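Long-range contacts in calcium-dependent protein kinase, putative (Plasmodium falciparum, PDB 3MSE), which probably phosphorylates serine and threonine residues of proteins under calcium control, with this C-terminal piece as its calcium-binding EF-hand region: residues N21-I26 against V131-D136; F109-F114 against I167-F172; I125-I130 against D143-F148; L149-I154 against K173-S178. All blocks are in the same frame, centred on the assembly; numbering follows the deposited sequence.

Contact 1. Residues N21-I26 against V131-D136; sequences NIIINI and VSLVHD
I22, I23 and I26 meet L133 and V134 through aliphatic groups alone; the flat groups of the two segments, the H135 ring and the N25 amide, take no part in that packing. The H135 imidazole carries D136 CB over one face, toward the rim. H135 ND1 donates to S132 O at 2.9 Å, the oxygen tilted 19° out of the ring plane. H135 N donates to it as well, so S132 O takes two bonds where the helix ends. The other flat group is the N25 amide. Its ND2 gives an almost straight bond to N21 O, 3.0 Å long, from above the carbonyl plane. N25 N comes to the same oxygen from the opposite face.

Helix 127-133 is the exiting helix of the EF-hand that binds calcium through D118, D122, Y124 and D129. L133 is on its last turn, with its side chain about 11 Å from the ion. It packs against the long helix 18-48. CG of L133 is anti to the backbone N (chi1 -178°), and I22 CG2 touches it at 3.9 Å. The two side chains lie side by side, pointing opposite ways. Both methyl branches of L133 also flank I22 CG2; beyond it CD1 meets I26 CD1 at 3.8 Å and CD2 meets I23 CG1 at 4.2 Å. V134, the first residue to leave helical geometry, places CG1 4.2 Å from I22 CD1.

L139 touches both I22 and V134. I23 also packs on F172 and M176 of helix 169-177. I84 of the second subunit packs on I22.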
loop_
_atom_site.group_PDB
_atom_site.type_symbol
_atom_site.label_atom_id
_atom_site.label_comp_id
_atom_site.label_asym_id
_atom_site.label_seq_id
_atom_site.Cartn_x
_atom_site.Cartn_y
_atom_site.Cartn_z
ATOM N N ASN A 21 0.321 -8.201 -16.950
ATOM C CA ASN A 21 -0.749 -8.381 -15.990
ATOM C C ASN A 21 -0.419 -9.442 -14.925
ATOM O O ASN A 21 -0.863 -9.337 -13.799
ATOM C CB ASN A 21 -2.060 -8.676 -16.719
ATOM C CG ASN A 21 -2.585 -7.444 -17.487
ATOM O OD1 ASN A 21 -2.084 -6.339 -17.306
ATOM N ND2 ASN A 21 -3.577 -7.648 -18.338
ATOM N N ILE A 22 0.371 -10.440 -15.285
ATOM C CA ILE A 22 0.878 -11.399 -14.289
ATOM C C ILE A 22 1.696 -10.663 -13.223
ATOM O O ILE A 22 1.484 -10.855 -12.017
ATOM C CB ILE A 22 1.656 -12.540 -14.957
ATOM C CG1 ILE A 22 0.652 -13.457 -15.653
ATOM C CG2 ILE A 22 2.469 -13.355 -13.882
ATOM C CD1 ILE A 22 1.247 -14.319 -16.727
ATOM N N ILE A 23 2.581 -9.786 -13.688
ATOM C CA ILE A 23 3.356 -8.893 -12.836
ATOM C C ILE A 23 2.454 -8.007 -11.978
ATOM O O ILE A 23 2.706 -7.831 -10.775
ATOM C CB ILE A 23 4.335 -8.031 -13.688
ATOM C CG1 ILE A 23 5.358 -8.925 -14.392
ATOM C CG2 ILE A 23 5.057 -6.960 -12.825
ATOM C CD1 ILE A 23 6.094 -8.258 -15.583
ATOM N N ILE A 24 1.390 -7.455 -12.577
ATOM C CA ILE A 24 0.397 -6.702 -11.801
ATOM C C ILE A 24 -0.221 -7.578 -10.697
ATOM O O ILE A 24 -0.443 -7.098 -9.588
ATOM C CB ILE A 24 -0.773 -6.102 -12.698
ATOM C CG1 ILE A 24 -0.267 -5.053 -13.707
ATOM C CG2 ILE A 24 -1.863 -5.540 -11.822
ATOM C CD1 ILE A 24 0.081 -3.676 -13.104
ATOM N N ASN A 25 -0.522 -8.842 -11.003
ATOM C CA ASN A 25 -1.081 -9.768 -9.980
ATOM C C ASN A 25 -0.177 -10.016 -8.748
ATOM O O ASN A 25 -0.679 -10.161 -7.630
ATOM C CB ASN A 25 -1.500 -11.109 -10.596
ATOM C CG ASN A 25 -2.938 -11.099 -11.076
ATOM O OD1 ASN A 25 -3.829 -11.590 -10.388
ATOM N ND2 ASN A 25 -3.173 -10.527 -12.265
ATOM N N ILE A 26 1.135 -10.028 -8.971
ATOM C CA ILE A 26 2.121 -10.093 -7.879
ATOM C C ILE A 26 1.952 -8.906 -6.933
ATOM O O ILE A 26 1.844 -9.072 -5.709
ATOM C CB ILE A 26 3.587 -10.141 -8.409
ATOM C CG1 ILE A 26 3.831 -11.434 -9.175
ATOM C CG2 ILE A 26 4.608 -9.991 -7.239
ATOM C CD1 ILE A 26 5.025 -11.345 -10.138
ATOM N N VAL A 131 10.379 -17.333 -17.912
ATOM C CA VAL A 131 9.926 -18.703 -18.172
ATOM C C VAL A 131 9.369 -19.299 -16.873
ATOM O O VAL A 131 8.309 -19.941 -16.856
ATOM C CB VAL A 131 11.064 -19.583 -18.763
ATOM C CG1 VAL A 131 10.634 -21.069 -18.882
ATOM C CG2 VAL A 131 11.522 -19.048 -20.124
ATOM N N SER A 132 10.060 -19.042 -15.771
ATOM C CA SER A 132 9.628 -19.595 -14.503
ATOM C C SER A 132 8.341 -18.929 -14.022
ATOM O O SER A 132 7.400 -19.600 -13.573
ATOM C CB SER A 132 10.736 -19.458 -13.451
ATOM O OG SER A 132 10.249 -19.955 -12.220
ATOM N N LEU A 133 8.306 -17.606 -14.138
ATOM C CA LEU A 133 7.123 -16.834 -13.772
ATOM C C LEU A 133 5.863 -17.375 -14.468
ATOM O O LEU A 133 4.795 -17.415 -13.871
ATOM C CB LEU A 133 7.331 -15.336 -14.108
ATOM C CG LEU A 133 6.188 -14.389 -13.735
ATOM C CD1 LEU A 133 5.978 -14.357 -12.228
ATOM C CD2 LEU A 133 6.472 -12.989 -14.242
ATOM N N VAL A 134 5.997 -17.826 -15.709
ATOM C CA VAL A 134 4.828 -18.278 -16.449
ATOM C C VAL A 134 4.663 -19.788 -16.471
ATOM O O VAL A 134 3.924 -20.337 -17.314
ATOM C CB VAL A 134 4.787 -17.672 -17.881
ATOM C CG1 VAL A 134 4.861 -16.147 -17.784
ATOM C CG2 VAL A 134 5.924 -18.209 -18.750
ATOM N N HIS A 135 5.326 -20.458 -15.529
ATOM C CA HIS A 135 5.362 -21.934 -15.499
ATOM C C HIS A 135 3.959 -22.548 -15.348
ATOM O O HIS A 135 3.718 -23.672 -15.785
ATOM C CB HIS A 135 6.285 -22.425 -14.363
ATOM C CG HIS A 135 5.622 -22.411 -13.026
ATOM N ND1 HIS A 135 5.387 -21.249 -12.327
ATOM C CD2 HIS A 135 5.072 -23.407 -12.295
ATOM C CE1 HIS A 135 4.739 -21.534 -11.211
ATOM N NE2 HIS A 135 4.541 -22.839 -11.166
ATOM N N ASP A 136 3.030 -21.813 -14.735
ATOM C CA ASP A 136 1.662 -22.313 -14.588
ATOM C C ASP A 136 0.662 -21.652 -15.556
ATOM O O ASP A 136 -0.534 -21.618 -15.290
ATOM C CB ASP A 136 1.178 -22.173 -13.135
ATOM C CG ASP A 136 1.162 -20.711 -12.639
ATOM O OD1 ASP A 136 0.790 -20.520 -11.465
ATOM O OD2 ASP A 136 1.526 -19.761 -13.380
#

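Contact 2. Residues F109-F114 against I167-F172; sequences FLKAAF and ISFQEF
S168, whose backbone lies against the F114 ring, accepts from F172 N through its O at 2.9 Å. S168 is the N-cap of helix 169-177 and forms a capping box with E171. E171 N donates to S168 OG at 3.1 Å. In return S168 N donates to E171 OE2, on the anti side of the carboxylate and well out of its plane.

This end of the helix presents two rings to F114, and the three phenylalanines form an aromatic cluster. The edge of F169 points at the face of F114 in a T-shaped pair, with planes at 79°. F169 CA lies over the F114 face. F114 in turn directs its edge to the face of F172, an offset edge-to-face pair. There F114 CD1 is 3.6 Å from F172 CG.

Helix 109-117 is the entering helix of the calcium-binding EF-hand. Helix 169-177 comes from the helix pair that follows, so the cluster joins the two halves of the lobe. F114 CG is anti to the backbone N (chi1 -179°), which carries it toward helix 169-177, within 3.8 Å of F169 CD2. K111 CG lies 3.7 Å from F169 CZ, over the ring face. Its NZ is far from that ring, at most a weak cation-pi attraction. L110 CD2 touches F172 CE1 at 4.0 Å.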
loop_
_atom_site.group_PDB
_atom_site.type_symbol
_atom_site.label_atom_id
_atom_site.label_comp_id
_atom_site.label_asym_id
_atom_site.label_seq_id
_atom_site.Cartn_x
_atom_site.Cartn_y
_atom_site.Cartn_z
ATOM N N PHE A 109 6.263 -1.421 -4.003
ATOM C CA PHE A 109 5.515 -2.491 -4.687
ATOM C C PHE A 109 6.259 -3.097 -5.862
ATOM O O PHE A 109 6.232 -4.313 -6.061
ATOM C CB PHE A 109 4.180 -1.967 -5.188
ATOM C CG PHE A 109 3.176 -1.757 -4.109
ATOM C CD1 PHE A 109 3.087 -0.527 -3.459
ATOM C CD2 PHE A 109 2.314 -2.786 -3.742
ATOM C CE1 PHE A 109 2.142 -0.319 -2.455
ATOM C CE2 PHE A 109 1.374 -2.596 -2.746
ATOM C CZ PHE A 109 1.283 -1.356 -2.098
ATOM N N LEU A 110 6.906 -2.241 -6.642
ATOM C CA LEU A 110 7.616 -2.677 -7.827
ATOM C C LEU A 110 8.899 -3.412 -7.464
ATOM O O LEU A 110 9.269 -4.382 -8.129
ATOM C CB LEU A 110 7.897 -1.501 -8.763
ATOM C CG LEU A 110 6.748 -1.009 -9.655
ATOM C CD1 LEU A 110 7.176 0.215 -10.441
ATOM C CD2 LEU A 110 6.250 -2.109 -10.615
ATOM N N LYS A 111 9.561 -2.964 -6.397
ATOM C CA LYS A 111 10.802 -3.591 -5.961
ATOM C C LYS A 111 10.532 -5.004 -5.486
ATOM O O LYS A 111 11.254 -5.920 -5.852
ATOM C CB LYS A 111 11.501 -2.775 -4.861
ATOM C CG LYS A 111 12.993 -2.504 -5.120
ATOM C CD LYS A 111 13.782 -3.773 -5.414
ATOM C CE LYS A 111 15.259 -3.482 -5.637
ATOM N NZ LYS A 111 16.027 -4.767 -5.690
ATOM N N ALA A 112 9.477 -5.164 -4.688
ATOM C CA ALA A 112 9.078 -6.466 -4.155
ATOM C C ALA A 112 8.661 -7.446 -5.250
ATOM O O ALA A 112 8.966 -8.641 -5.161
ATOM C CB ALA A 112 7.965 -6.307 -3.125
ATOM N N ALA A 113 7.966 -6.944 -6.275
ATOM C CA ALA A 113 7.590 -7.769 -7.418
ATOM C C ALA A 113 8.829 -8.234 -8.184
ATOM O O ALA A 113 8.962 -9.414 -8.508
ATOM C CB ALA A 113 6.629 -7.009 -8.341
ATOM N N PHE A 114 9.725 -7.291 -8.471
ATOM C CA PHE A 114 10.995 -7.580 -9.120
ATOM C C PHE A 114 11.777 -8.662 -8.364
ATOM O O PHE A 114 12.290 -9.595 -8.972
ATOM C CB PHE A 114 11.830 -6.299 -9.225
ATOM C CG PHE A 114 13.150 -6.490 -9.904
ATOM C CD1 PHE A 114 13.274 -6.282 -11.274
ATOM C CD2 PHE A 114 14.277 -6.871 -9.174
ATOM C CE1 PHE A 114 14.488 -6.464 -11.915
ATOM C CE2 PHE A 114 15.516 -7.050 -9.809
ATOM C CZ PHE A 114 15.618 -6.848 -11.180
ATOM N N ILE A 167 17.056 -7.720 -17.519
ATOM C CA ILE A 167 16.345 -6.522 -17.093
ATOM C C ILE A 167 16.763 -6.126 -15.678
ATOM O O ILE A 167 16.595 -6.899 -14.730
ATOM C CB ILE A 167 14.798 -6.732 -17.171
ATOM C CG1 ILE A 167 14.358 -7.048 -18.609
ATOM C CG2 ILE A 167 14.051 -5.525 -16.628
ATOM C CD1 ILE A 167 12.926 -7.595 -18.730
ATOM N N SER A 168 17.314 -4.922 -15.546
ATOM C CA SER A 168 17.648 -4.348 -14.243
ATOM C C SER A 168 16.371 -3.852 -13.578
ATOM O O SER A 168 15.335 -3.747 -14.233
ATOM C CB SER A 168 18.609 -3.169 -14.415
ATOM O OG SER A 168 17.917 -2.028 -14.909
ATOM N N PHE A 169 16.444 -3.517 -12.290
ATOM C CA PHE A 169 15.281 -2.985 -11.609
ATOM C C PHE A 169 14.811 -1.690 -12.246
ATOM O O PHE A 169 13.608 -1.440 -12.325
ATOM C CB PHE A 169 15.499 -2.778 -10.108
ATOM C CG PHE A 169 14.336 -2.097 -9.441
ATOM C CD1 PHE A 169 14.466 -0.811 -8.927
ATOM C CD2 PHE A 169 13.084 -2.713 -9.403
ATOM C CE1 PHE A 169 13.385 -0.163 -8.343
ATOM C CE2 PHE A 169 11.992 -2.073 -8.831
ATOM C CZ PHE A 169 12.143 -0.795 -8.292
ATOM N N GLN A 170 15.764 -0.873 -12.692
ATOM C CA GLN A 170 15.458 0.429 -13.276
ATOM C C GLN A 170 14.698 0.283 -14.595
ATOM O O GLN A 170 13.709 0.977 -14.816
ATOM C CB GLN A 170 16.737 1.271 -13.453
ATOM C CG GLN A 170 16.494 2.785 -13.499
ATOM C CD GLN A 170 15.870 3.327 -12.216
ATOM O OE1 GLN A 170 14.888 4.064 -12.261
ATOM N NE2 GLN A 170 16.427 2.949 -11.066
ATOM N N GLU A 171 15.159 -0.626 -15.450
ATOM C CA GLU A 171 14.487 -0.922 -16.723
ATOM C C GLU A 171 13.123 -1.582 -16.501
ATOM O O GLU A 171 12.178 -1.343 -17.256
ATOM C CB GLU A 171 15.345 -1.838 -17.583
ATOM C CG GLU A 171 16.736 -1.310 -17.890
ATOM C CD GLU A 171 17.601 -2.351 -18.582
ATOM O OE1 GLU A 171 18.431 -1.971 -19.438
ATOM O OE2 GLU A 171 17.446 -3.555 -18.277
ATOM N N PHE A 172 13.043 -2.412 -15.459
ATOM C CA PHE A 172 11.794 -3.042 -15.048
ATOM C C PHE A 172 10.812 -1.961 -14.615
ATOM O O PHE A 172 9.685 -1.899 -15.110
ATOM C CB PHE A 172 12.050 -4.022 -13.900
ATOM C CG PHE A 172 10.802 -4.579 -13.282
ATOM C CD1 PHE A 172 10.345 -4.100 -12.065
ATOM C CD2 PHE A 172 10.079 -5.592 -13.922
ATOM C CE1 PHE A 172 9.183 -4.621 -11.480
ATOM C CE2 PHE A 172 8.918 -6.122 -13.351
ATOM C CZ PHE A 172 8.468 -5.637 -12.133
#

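Contact 3. Residues I125-I130 against D143-F148; sequences ISKSDI and DIDNFF. With CA (calcium ion), chain B.
Between these segments the CA atoms come nearest at I130 and I144, 7.0 Å apart. Here the first turn of helix 127-133, the exiting helix of a calcium-bound EF-hand, packs on helix 141-152, the next in the chain. I130 is the apolar centre. Its CG2, anti to the backbone N, meets I144 CG2 at 3.7 Å, the two side chains pointing opposite ways. Its CD1 meets F147 CE1 at 3.7 Å. Its CG1 is 3.5 Å from F148 CE2.

The F148 ring is turned edge-on to the end of the calcium loop. Both I125 O and S126 O lie at its edge, near its plane, and S126 O is 3.4 Å from F148 CZ. I125 itself is tied to I167 by backbone hydrogen bonds, in the manner of the short pairing between two EF-hand loops.

K127 reaches across I144. Its chain, bent at chi2 and chi4, lays CE against I144 CG2. NZ hydrogen-bonds N141 OD1, while its salt bridge to D145 OD1 is long.

S126, the N-cap of helix 127-133, donates through N to D129 OD2, on the anti side of the carboxylate and well out of its plane. The same OD2 binds calcium at 2.5 Å. D118, D122, the carbonyl of Y124 and two waters also bind the ion. D129 thus uses one oxygen on the metal: OD1 stands 3.8 Å from the calcium and accepts at 2.9 Å from a water that is itself a ligand of the ion.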
loop_
_atom_site.group_PDB
_atom_site.type_symbol
_atom_site.label_atom_id
_atom_site.label_comp_id
_atom_site.label_asym_id
_atom_site.label_seq_id
_atom_site.Cartn_x
_atom_site.Cartn_y
_atom_site.Cartn_z
ATOM N N ILE A 125 16.495 -9.589 -14.126
ATOM C CA ILE A 125 15.451 -10.490 -14.617
ATOM C C ILE A 125 15.863 -11.083 -15.962
ATOM O O ILE A 125 15.877 -10.390 -16.975
ATOM C CB ILE A 125 14.043 -9.820 -14.693
ATOM C CG1 ILE A 125 13.468 -9.617 -13.285
ATOM C CG2 ILE A 125 13.078 -10.670 -15.537
ATOM C CD1 ILE A 125 12.139 -8.856 -13.252
ATOM N N SER A 126 16.200 -12.372 -15.953
ATOM C CA SER A 126 16.604 -13.085 -17.164
ATOM C C SER A 126 15.404 -13.669 -17.882
ATOM O O SER A 126 14.274 -13.653 -17.376
ATOM C CB SER A 126 17.601 -14.207 -16.833
ATOM O OG SER A 126 17.060 -15.135 -15.895
ATOM N N LYS A 127 15.660 -14.180 -19.076
ATOM C CA LYS A 127 14.669 -14.905 -19.838
ATOM C C LYS A 127 14.124 -16.093 -19.021
ATOM O O LYS A 127 12.905 -16.331 -18.985
ATOM C CB LYS A 127 15.296 -15.376 -21.150
ATOM C CG LYS A 127 14.318 -15.581 -22.287
ATOM C CD LYS A 127 13.897 -17.042 -22.404
ATOM C CE LYS A 127 12.907 -17.253 -23.537
ATOM N NZ LYS A 127 13.513 -17.011 -24.877
ATOM N N SER A 128 15.019 -16.809 -18.342
ATOM C CA SER A 128 14.612 -17.968 -17.554
ATOM C C SER A 128 13.771 -17.579 -16.325
ATOM O O SER A 128 12.926 -18.354 -15.875
ATOM C CB SER A 128 15.822 -18.842 -17.167
ATOM O OG SER A 128 16.458 -18.370 -15.992
ATOM N N ASP A 129 13.992 -16.385 -15.786
ATOM C CA ASP A 129 13.148 -15.893 -14.698
ATOM C C ASP A 129 11.685 -15.687 -15.139
ATOM O O ASP A 129 10.750 -15.912 -14.351
ATOM C CB ASP A 129 13.713 -14.599 -14.133
ATOM C CG ASP A 129 14.968 -14.821 -13.304
ATOM O OD1 ASP A 129 15.092 -15.882 -12.648
ATOM O OD2 ASP A 129 15.823 -13.925 -13.295
ATOM N N ILE A 130 11.507 -15.283 -16.397
ATOM C CA ILE A 130 10.172 -15.094 -16.974
ATOM C C ILE A 130 9.561 -16.432 -17.363
ATOM O O ILE A 130 8.365 -16.658 -17.159
ATOM C CB ILE A 130 10.191 -14.126 -18.204
ATOM C CG1 ILE A 130 10.678 -12.727 -17.795
ATOM C CG2 ILE A 130 8.798 -14.060 -18.871
ATOM C CD1 ILE A 130 9.800 -11.998 -16.773
ATOM N N ASP A 143 5.503 -15.151 -26.638
ATOM C CA ASP A 143 5.024 -14.173 -25.673
ATOM C C ASP A 143 6.178 -13.556 -24.874
ATOM O O ASP A 143 6.233 -12.337 -24.685
ATOM C CB ASP A 143 4.004 -14.836 -24.739
ATOM C CG ASP A 143 2.849 -15.500 -25.498
ATOM O OD1 ASP A 143 2.156 -14.788 -26.266
ATOM O OD2 ASP A 143 2.626 -16.727 -25.324
ATOM N N ILE A 144 7.108 -14.400 -24.426
ATOM C CA ILE A 144 8.216 -13.947 -23.587
ATOM C C ILE A 144 9.113 -12.966 -24.335
ATOM O O ILE A 144 9.486 -11.926 -23.790
ATOM C CB ILE A 144 9.043 -15.135 -23.009
ATOM C CG1 ILE A 144 8.160 -16.001 -22.100
ATOM C CG2 ILE A 144 10.258 -14.625 -22.242
ATOM C CD1 ILE A 144 8.711 -17.374 -21.811
ATOM N N ASP A 145 9.458 -13.308 -25.576
ATOM C CA ASP A 145 10.317 -12.457 -26.415
ATOM C C ASP A 145 9.716 -11.077 -26.633
ATOM O O ASP A 145 10.424 -10.086 -26.518
ATOM C CB ASP A 145 10.613 -13.120 -27.765
ATOM C CG ASP A 145 11.728 -14.142 -27.682
ATOM O OD1 ASP A 145 12.674 -13.932 -26.893
ATOM O OD2 ASP A 145 11.652 -15.158 -28.404
ATOM N N ASN A 146 8.419 -11.032 -26.942
ATOM C CA ASN A 146 7.656 -9.778 -27.015
ATOM C C ASN A 146 7.839 -8.912 -25.773
ATOM O O ASN A 146 8.083 -7.706 -25.879
ATOM C CB ASN A 146 6.163 -10.057 -27.210
ATOM C CG ASN A 146 5.854 -10.695 -28.554
ATOM O OD1 ASN A 146 6.709 -10.740 -29.450
ATOM N ND2 ASN A 146 4.618 -11.187 -28.709
ATOM N N PHE A 147 7.734 -9.534 -24.600
ATOM C CA PHE A 147 7.861 -8.805 -23.345
ATOM C C PHE A 147 9.241 -8.153 -23.191
ATOM O O PHE A 147 9.339 -7.003 -22.744
ATOM C CB PHE A 147 7.519 -9.702 -22.152
ATOM C CG PHE A 147 7.890 -9.114 -20.820
ATOM C CD1 PHE A 147 9.033 -9.547 -20.154
ATOM C CD2 PHE A 147 7.105 -8.125 -20.236
ATOM C CE1 PHE A 147 9.387 -9.006 -18.925
ATOM C CE2 PHE A 147 7.450 -7.576 -19.007
ATOM C CZ PHE A 147 8.599 -8.021 -18.348
ATOM N N PHE A 148 10.296 -8.877 -23.568
ATOM C CA PHE A 148 11.664 -8.349 -23.462
ATOM C C PHE A 148 11.923 -7.195 -24.436
ATOM O O PHE A 148 12.618 -6.227 -24.101
ATOM C CB PHE A 148 12.708 -9.463 -23.612
ATOM C CG PHE A 148 13.013 -10.179 -22.314
ATOM C CD1 PHE A 148 14.040 -9.741 -21.491
ATOM C CD2 PHE A 148 12.251 -11.277 -21.912
ATOM C CE1 PHE A 148 14.315 -10.391 -20.289
ATOM C CE2 PHE A 148 12.515 -11.932 -20.715
ATOM C CZ PHE A 148 13.539 -11.490 -19.899
HETATM CA CA CA B . 17.879 -13.370 -11.989
HETATM O O HOH W 1 18.621 -14.225 -13.624
HETATM O O HOH W 2 17.379 -15.387 -10.985
#

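Contact 4. Residues L149-I154 against K173-S178; sequences LSVHSI and KDYMLS
Y175 puts its ring against S150, V151 and I154. V151 CG2 lies over one face, in a CH-pi contact 28° off the ring normal. The two side chains cross at about a right angle. S150 CB touches Y175 CE1 at 3.6 Å, farther out toward the hydroxyl. I154 CD1 meets Y175 CD1 at 3.8 Å, and it also approaches S178 OG at 3.3 Å.

Y175 CG is anti to the backbone N (chi1 175°), which places CG 3.8 Å from V151 CG2. The backbones come close here, with CA atoms of V151 and Y175 5.3 Å apart. The contact joins the end of helix 141-152 to helix 169-177, the last two helices of the lobe. Between them residues 155-163 are not modelled, and I154 is the last residue before that gap. Farther out, R20 of helix 18-48 touches Y175.

The two serine hydroxyls bond on their own side of the contact: S178 OG donates to Y175 O at 2.6 Å, and S150 OG bonds N146 O. No hydrogen bond crosses between the segments, so the two helices are joined here by apolar packing and one CH-pi contact.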
loop_
_atom_site.group_PDB
_atom_site.type_symbol
_atom_site.label_atom_id
_atom_site.label_comp_id
_atom_site.label_asym_id
_atom_site.label_seq_id
_atom_site.Cartn_x
_atom_site.Cartn_y
_atom_site.Cartn_z
ATOM N N LEU A 149 11.338 -7.298 -25.627
ATOM C CA LEU A 149 11.410 -6.234 -26.616
ATOM C C LEU A 149 10.692 -4.976 -26.115
ATOM O O LEU A 149 11.231 -3.861 -26.219
ATOM C CB LEU A 149 10.869 -6.716 -27.973
ATOM C CG LEU A 149 11.741 -7.791 -28.657
ATOM C CD1 LEU A 149 11.006 -8.505 -29.799
ATOM C CD2 LEU A 149 13.106 -7.242 -29.132
ATOM N N SER A 150 9.502 -5.163 -25.538
ATOM C CA SER A 150 8.745 -4.056 -24.952
ATOM C C SER A 150 9.532 -3.329 -23.859
ATOM O O SER A 150 9.653 -2.102 -23.890
ATOM C CB SER A 150 7.388 -4.528 -24.432
ATOM O OG SER A 150 6.582 -5.027 -25.488
ATOM N N VAL A 151 10.076 -4.084 -22.907
ATOM C CA VAL A 151 10.901 -3.517 -21.840
ATOM C C VAL A 151 12.080 -2.686 -22.387
ATOM O O VAL A 151 12.350 -1.582 -21.901
ATOM C CB VAL A 151 11.415 -4.617 -20.871
ATOM C CG1 VAL A 151 12.492 -4.069 -19.929
ATOM C CG2 VAL A 151 10.258 -5.215 -20.073
ATOM N N HIS A 152 12.761 -3.215 -23.400
ATOM C CA HIS A 152 13.956 -2.577 -23.954
ATOM C C HIS A 152 13.664 -1.545 -25.050
ATOM O O HIS A 152 14.582 -0.874 -25.525
ATOM C CB HIS A 152 14.946 -3.630 -24.458
ATOM C CG HIS A 152 15.653 -4.367 -23.362
ATOM N ND1 HIS A 152 15.771 -5.742 -23.345
ATOM C CD2 HIS A 152 16.272 -3.922 -22.242
ATOM C CE1 HIS A 152 16.439 -6.110 -22.267
ATOM N NE2 HIS A 152 16.753 -5.025 -21.578
ATOM N N SER A 153 12.398 -1.427 -25.448
ATOM C CA SER A 153 11.975 -0.385 -26.389
ATOM C C SER A 153 11.600 0.920 -25.668
ATOM O O SER A 153 10.860 1.746 -26.211
ATOM C CB SER A 153 10.800 -0.876 -27.244
ATOM N N ILE A 154 12.112 1.097 -24.448
ATOM C CA ILE A 154 11.805 2.274 -23.625
ATOM C C ILE A 154 13.059 2.777 -22.902
ATOM O O ILE A 154 13.772 3.653 -23.403
ATOM C CB ILE A 154 10.661 1.974 -22.613
ATOM C CG1 ILE A 154 9.299 2.095 -23.303
ATOM C CG2 ILE A 154 10.717 2.911 -21.400
ATOM C CD1 ILE A 154 8.204 1.270 -22.665
ATOM N N LYS A 173 11.268 -1.104 -13.703
ATOM C CA LYS A 173 10.472 -0.012 -13.158
ATOM C C LYS A 173 10.009 0.935 -14.253
ATOM O O LYS A 173 8.851 1.343 -14.280
ATOM C CB LYS A 173 11.280 0.764 -12.111
ATOM C CG LYS A 173 10.488 1.842 -11.375
ATOM C CD LYS A 173 11.312 3.105 -11.192
ATOM C CE LYS A 173 12.138 3.101 -9.907
ATOM N NZ LYS A 173 11.491 3.909 -8.822
ATOM N N ASP A 174 10.924 1.279 -15.152
ATOM C CA ASP A 174 10.622 2.194 -16.248
ATOM C C ASP A 174 9.569 1.607 -17.173
ATOM O O ASP A 174 8.660 2.322 -17.598
ATOM C CB ASP A 174 11.884 2.545 -17.044
ATOM C CG ASP A 174 12.828 3.487 -16.284
ATOM O OD1 ASP A 174 12.433 4.061 -15.243
ATOM O OD2 ASP A 174 13.984 3.642 -16.739
ATOM N N TYR A 175 9.673 0.311 -17.484
ATOM C CA TYR A 175 8.638 -0.304 -18.324
ATOM C C TYR A 175 7.268 -0.298 -17.645
ATOM O O TYR A 175 6.281 0.127 -18.243
ATOM C CB TYR A 175 8.995 -1.715 -18.804
ATOM C CG TYR A 175 7.837 -2.347 -19.553
ATOM C CD1 TYR A 175 7.553 -1.984 -20.868
ATOM C CD2 TYR A 175 6.997 -3.277 -18.927
ATOM C CE1 TYR A 175 6.471 -2.546 -21.555
ATOM C CE2 TYR A 175 5.915 -3.845 -19.598
ATOM C CZ TYR A 175 5.661 -3.478 -20.912
ATOM O OH TYR A 175 4.589 -4.038 -21.576
ATOM N N MET A 176 7.210 -0.768 -16.399
ATOM C CA MET A 176 5.921 -0.894 -15.719
ATOM C C MET A 176 5.237 0.464 -15.598
ATOM O O MET A 176 4.040 0.584 -15.874
ATOM C CB MET A 176 6.069 -1.564 -14.351
ATOM C CG MET A 176 6.495 -3.038 -14.413
ATOM S SD MET A 176 5.357 -4.116 -15.331
ATOM C CE MET A 176 3.871 -3.940 -14.353
ATOM N N LEU A 177 6.001 1.483 -15.201
ATOM C CA LEU A 177 5.475 2.854 -15.078
ATOM C C LEU A 177 4.890 3.384 -16.383
ATOM O O LEU A 177 3.864 4.038 -16.369
ATOM C CB LEU A 177 6.535 3.817 -14.548
ATOM C CG LEU A 177 6.847 3.733 -13.055
ATOM C CD1 LEU A 177 8.105 4.546 -12.743
ATOM C CD2 LEU A 177 5.681 4.206 -12.203
ATOM N N SER A 178 5.533 3.080 -17.504
ATOM C CA SER A 178 5.031 3.490 -18.815
ATOM C C SER A 178 3.710 2.825 -19.225
ATOM O O SER A 178 3.104 3.229 -20.215
ATOM C CB SER A 178 6.072 3.189 -19.880
ATOM O OG SER A 178 6.022 1.813 -20.218
#

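Helix 18-48 opens contact 1 at its N-terminal end, and helix 109-117 opens contact 2. Contact 3 opens at 125-130 before contact 1 closes at 131-136, so contacts 1 and 3 cross on helix 127-133. Contact 1 also crosses contact 2. Contact 3 closes at 143-148, a short loop wholly within the longer span of contact 2. Contact 4 opens next on helix 141-152. Contact 2 closes at 167-172 and contact 4 at 173-178, so these two cross on helix 169-177. Contacts 1 and 3 each precede contact 4 in series. Together they tie the calcium-bound EF-hand, the last helix pair and the long helix 18-48 into one lobe.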